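Local coordinates for adenosylmethionine-8-amino-7-oxononanoate aminotransferase (Methanocaldococcus jannaschii, PDB 6ZHK), which probably transfers the amino group of S-adenosyl-L-methionine to 8-amino-7-oxononanoate, using pyridoxal 5'-phosphate, to make 7,8-diaminononanoate for biotin synthesis, at residues 124-129 against 296-301. Numbering follows the deposited sequence. Where two conformers were deposited one is given.
Sequences EAVEIA and ILCLGK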
ATOM      1  N   GLU A 124       5.199   1.844   0.736  1.00 12.81           N
ATOM      2  CA  GLU A 124       4.882   2.633  -0.443  1.00 13.61           C
ATOM      3  C   GLU A 124       5.498   4.040  -0.317  1.00 14.91           C
ATOM      4  O   GLU A 124       5.943   4.591  -1.315  1.00 13.66           O
ATOM      5  CB  GLU A 124       3.357   2.827  -0.518  0.50 13.85           C
ATOM      6  CG  GLU A 124       2.529   1.714  -1.173  0.50 14.19           C
ATOM      7  CD  GLU A 124       1.016   1.753  -0.973  0.50 14.86           C
ATOM      8  OE1 GLU A 124       0.521   2.606  -0.216  0.50 14.38           O
ATOM      9  OE2 GLU A 124       0.287   0.918  -1.581  0.50 14.62           O
ATOM     10  N   ALA A 125       5.507   4.605   0.900  1.00 12.88           N
ATOM     11  CA  ALA A 125       6.070   5.931   1.075  1.00 14.52           C
ATOM     12  C   ALA A 125       7.549   5.904   0.691  1.00 12.22           C
ATOM     13  O   ALA A 125       8.074   6.836   0.081  1.00 13.10           O
ATOM     14  CB  ALA A 125       5.920   6.366   2.519  1.00 11.80           C
ATOM     15  N   VAL A 126       8.229   4.822   1.050  1.00 11.33           N
ATOM     16  CA  VAL A 126       9.648   4.677   0.716  1.00 11.77           C
ATOM     17  C   VAL A 126       9.826   4.436  -0.801  1.00 11.39           C
ATOM     18  O   VAL A 126      10.696   4.996  -1.435  1.00 12.95           O
ATOM     19  CB  VAL A 126      10.217   3.527   1.576  1.00 11.57           C
ATOM     20  CG1 VAL A 126      11.501   2.993   0.977  1.00 12.35           C
ATOM     21  CG2 VAL A 126      10.422   3.958   3.012  1.00 12.21           C
ATOM     22  N   GLU A 127       8.942   3.652  -1.451  1.00 11.07           N
ATOM     23  CA  GLU A 127       9.032   3.446  -2.893  1.00 11.70           C
ATOM     24  C   GLU A 127       8.841   4.780  -3.620  1.00 11.95           C
ATOM     25  O   GLU A 127       9.473   5.071  -4.628  1.00 12.88           O
ATOM     26  CB  GLU A 127       7.897   2.523  -3.361  1.00 11.38           C
ATOM     27  CG  GLU A 127       8.020   1.081  -2.845  1.00 18.09           C
ATOM     28  CD  GLU A 127       8.563   0.064  -3.832  1.00 16.08           C
ATOM     29  OE1 GLU A 127       8.832   0.466  -4.996  1.00 16.48           O
ATOM     30  OE2 GLU A 127       8.737  -1.124  -3.425  1.00 18.00           O
ATOM     31  N   ILE A 128       8.007   5.652  -3.065  1.00 12.01           N
ATOM     32  CA  ILE A 128       7.748   6.928  -3.686  1.00 11.78           C
ATOM     33  C   ILE A 128       8.959   7.834  -3.488  1.00 12.10           C
ATOM     34  O   ILE A 128       9.356   8.551  -4.432  1.00 13.82           O
ATOM     35  CB  ILE A 128       6.463   7.558  -3.089  1.00 11.35           C
ATOM     36  CG1 ILE A 128       5.236   6.776  -3.585  1.00 11.50           C
ATOM     37  CG2 ILE A 128       6.370   9.055  -3.433  1.00 10.55           C
ATOM     38  CD1 ILE A 128       3.963   7.088  -2.711  1.00 12.43           C
ATOM     39  N   ALA A 129       9.533   7.785  -2.283  1.00 11.89           N
ATOM     40  CA  ALA A 129      10.756   8.532  -2.010  1.00 10.85           C
ATOM     41  C   ALA A 129      11.846   8.087  -3.002  1.00 12.26           C
ATOM     42  O   ALA A 129      12.584   8.907  -3.540  1.00 11.71           O
ATOM     43  CB  ALA A 129      11.209   8.333  -0.569  1.00 10.19           C
ATOM     44  N   ILE A 296      13.966  14.154   2.079  1.00 12.28           N
ATOM     45  CA  ILE A 296      12.683  13.475   1.972  1.00 12.47           C
ATOM     46  C   ILE A 296      12.493  12.702   3.275  1.00 13.04           C
ATOM     47  O   ILE A 296      13.405  12.064   3.736  1.00 16.53           O
ATOM     48  CB  ILE A 296      12.651  12.492   0.782  1.00 12.90           C
ATOM     49  CG1 ILE A 296      13.063  13.138  -0.542  1.00 13.04           C
ATOM     50  CG2 ILE A 296      11.304  11.797   0.687  1.00 12.13           C
ATOM     51  CD1 ILE A 296      12.837  12.185  -1.747  1.00 14.31           C
ATOM     52  N   LEU A 297      11.304  12.797   3.858  1.00 13.18           N
ATOM     53  CA  LEU A 297      10.891  12.197   5.125  1.00 12.04           C
ATOM     54  C   LEU A 297       9.715  11.262   4.813  1.00 12.23           C
ATOM     55  O   LEU A 297       8.724  11.733   4.271  1.00 13.26           O
ATOM     56  CB  LEU A 297      10.426  13.311   6.076  1.00 12.66           C
ATOM     57  CG  LEU A 297       9.814  12.811   7.417  1.00 12.61           C
ATOM     58  CD1 LEU A 297      10.897  12.045   8.196  1.00 12.94           C
ATOM     59  CD2 LEU A 297       9.242  13.981   8.221  1.00 12.20           C
ATOM     60  N   CYS A 298       9.791   9.986   5.262  1.00 12.12           N
ATOM     61  CA  CYS A 298       8.702   9.041   5.078  1.00 11.96           C
ATOM     62  C   CYS A 298       8.006   8.812   6.425  1.00 12.98           C
ATOM     63  O   CYS A 298       8.679   8.620   7.416  1.00 13.33           O
ATOM     64  CB  CYS A 298       9.215   7.705   4.577  1.00 12.70           C
ATOM     65  SG  CYS A 298      10.052   7.949   2.979  1.00 17.70           S
ATOM     66  N   LEU A 299       6.663   8.868   6.449  1.00 12.97           N
ATOM     67  CA  LEU A 299       5.844   8.681   7.656  1.00 13.13           C
ATOM     68  C   LEU A 299       4.772   7.622   7.401  1.00 15.09           C
ATOM     69  O   LEU A 299       4.393   7.350   6.274  1.00 14.88           O
ATOM     70  CB  LEU A 299       5.142   9.991   7.978  1.00 12.21           C
ATOM     71  CG  LEU A 299       6.069  11.197   8.184  1.00 12.85           C
ATOM     72  CD1 LEU A 299       5.270  12.470   8.424  1.00 12.78           C
ATOM     73  CD2 LEU A 299       6.992  10.915   9.365  1.00 13.08           C
ATOM     74  N   GLY A 300       4.286   7.007   8.483  1.00 17.27           N
ATOM     75  CA  GLY A 300       3.275   5.972   8.355  1.00 16.25           C
ATOM     76  C   GLY A 300       2.889   5.532   9.780  1.00 18.58           C
ATOM     77  O   GLY A 300       3.108   6.268  10.745  1.00 19.81           O
ATOM     78  N   LYS A 301       2.377   4.306   9.904  1.00 19.34           N
ATOM     79  CA  LYS A 301       2.043   3.651  11.166  1.00 19.14           C
ATOM     80  C   LYS A 301       1.268   4.585  12.076  1.00 18.51           C
ATOM     81  O   LYS A 301       0.074   4.670  11.897  1.00 19.51           O
ATOM     82  CB  LYS A 301       3.266   3.079  11.900  1.00 17.57           C
ATOM     83  CG  LYS A 301       3.846   1.821  11.299  1.00 18.01           C
ATOM     84  CD  LYS A 301       5.156   1.360  11.980  1.00 18.92           C
ATOM     85  CE  LYS A 301       5.881   0.262  11.235  1.00 23.24           C
ATOM     86  NZ  LYS A 301       5.116  -0.988  11.305  1.00 26.41           N
TER
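C298 lies beneath one turn of helix carrying A125, V126 and A129, a compact example of helix-on-sheet packing in a fold-type I aminotransferase, where two alanines and a cysteine meet. Here helix 122-140 packs on the central seven-stranded sheet of the large domain, running nearly antiparallel (164°) to strand 296-299, with the two short axes 8.0 Å apart. C298 contributes the largest share of the strand's side. With SG anti to its own carbonyl carbon (chi1 -60°), the sulfur reaches A125 O at 3.7 Å, A129 CB at 3.8 Å and V126 CG2 at 4.0 Å, while C298 CB meets A125 CB at 4.1 Å. One strand residue is skipped before the next touch: L297 turns to the other face, and I296 brings its CG2 branch to 3.7 Å from A129 CB. A125 and A129, one turn apart, put their methyls on the same side, A125 over C298 and A129 between C298 SG and I296 CG2, and only van der Waals contact joins the segments. Further out, I266 of the adjacent parallel strand touches both A129 and C298, T313 of strand 311-315 packs against A129 and I296, and V126 lies beside D268, a predicted cofactor-binding residue. Beyond the strand the chain leads to K301, the predicted cofactor-attachment lysine, which carries no cofactor in this structure; its NZ is hydrogen-bonded to I62 O and to T338 OG1 of the second subunit. A125 O accepts two hydrogen bonds, the helical one from A129 N at 2.9 Å and another from T313 OG1.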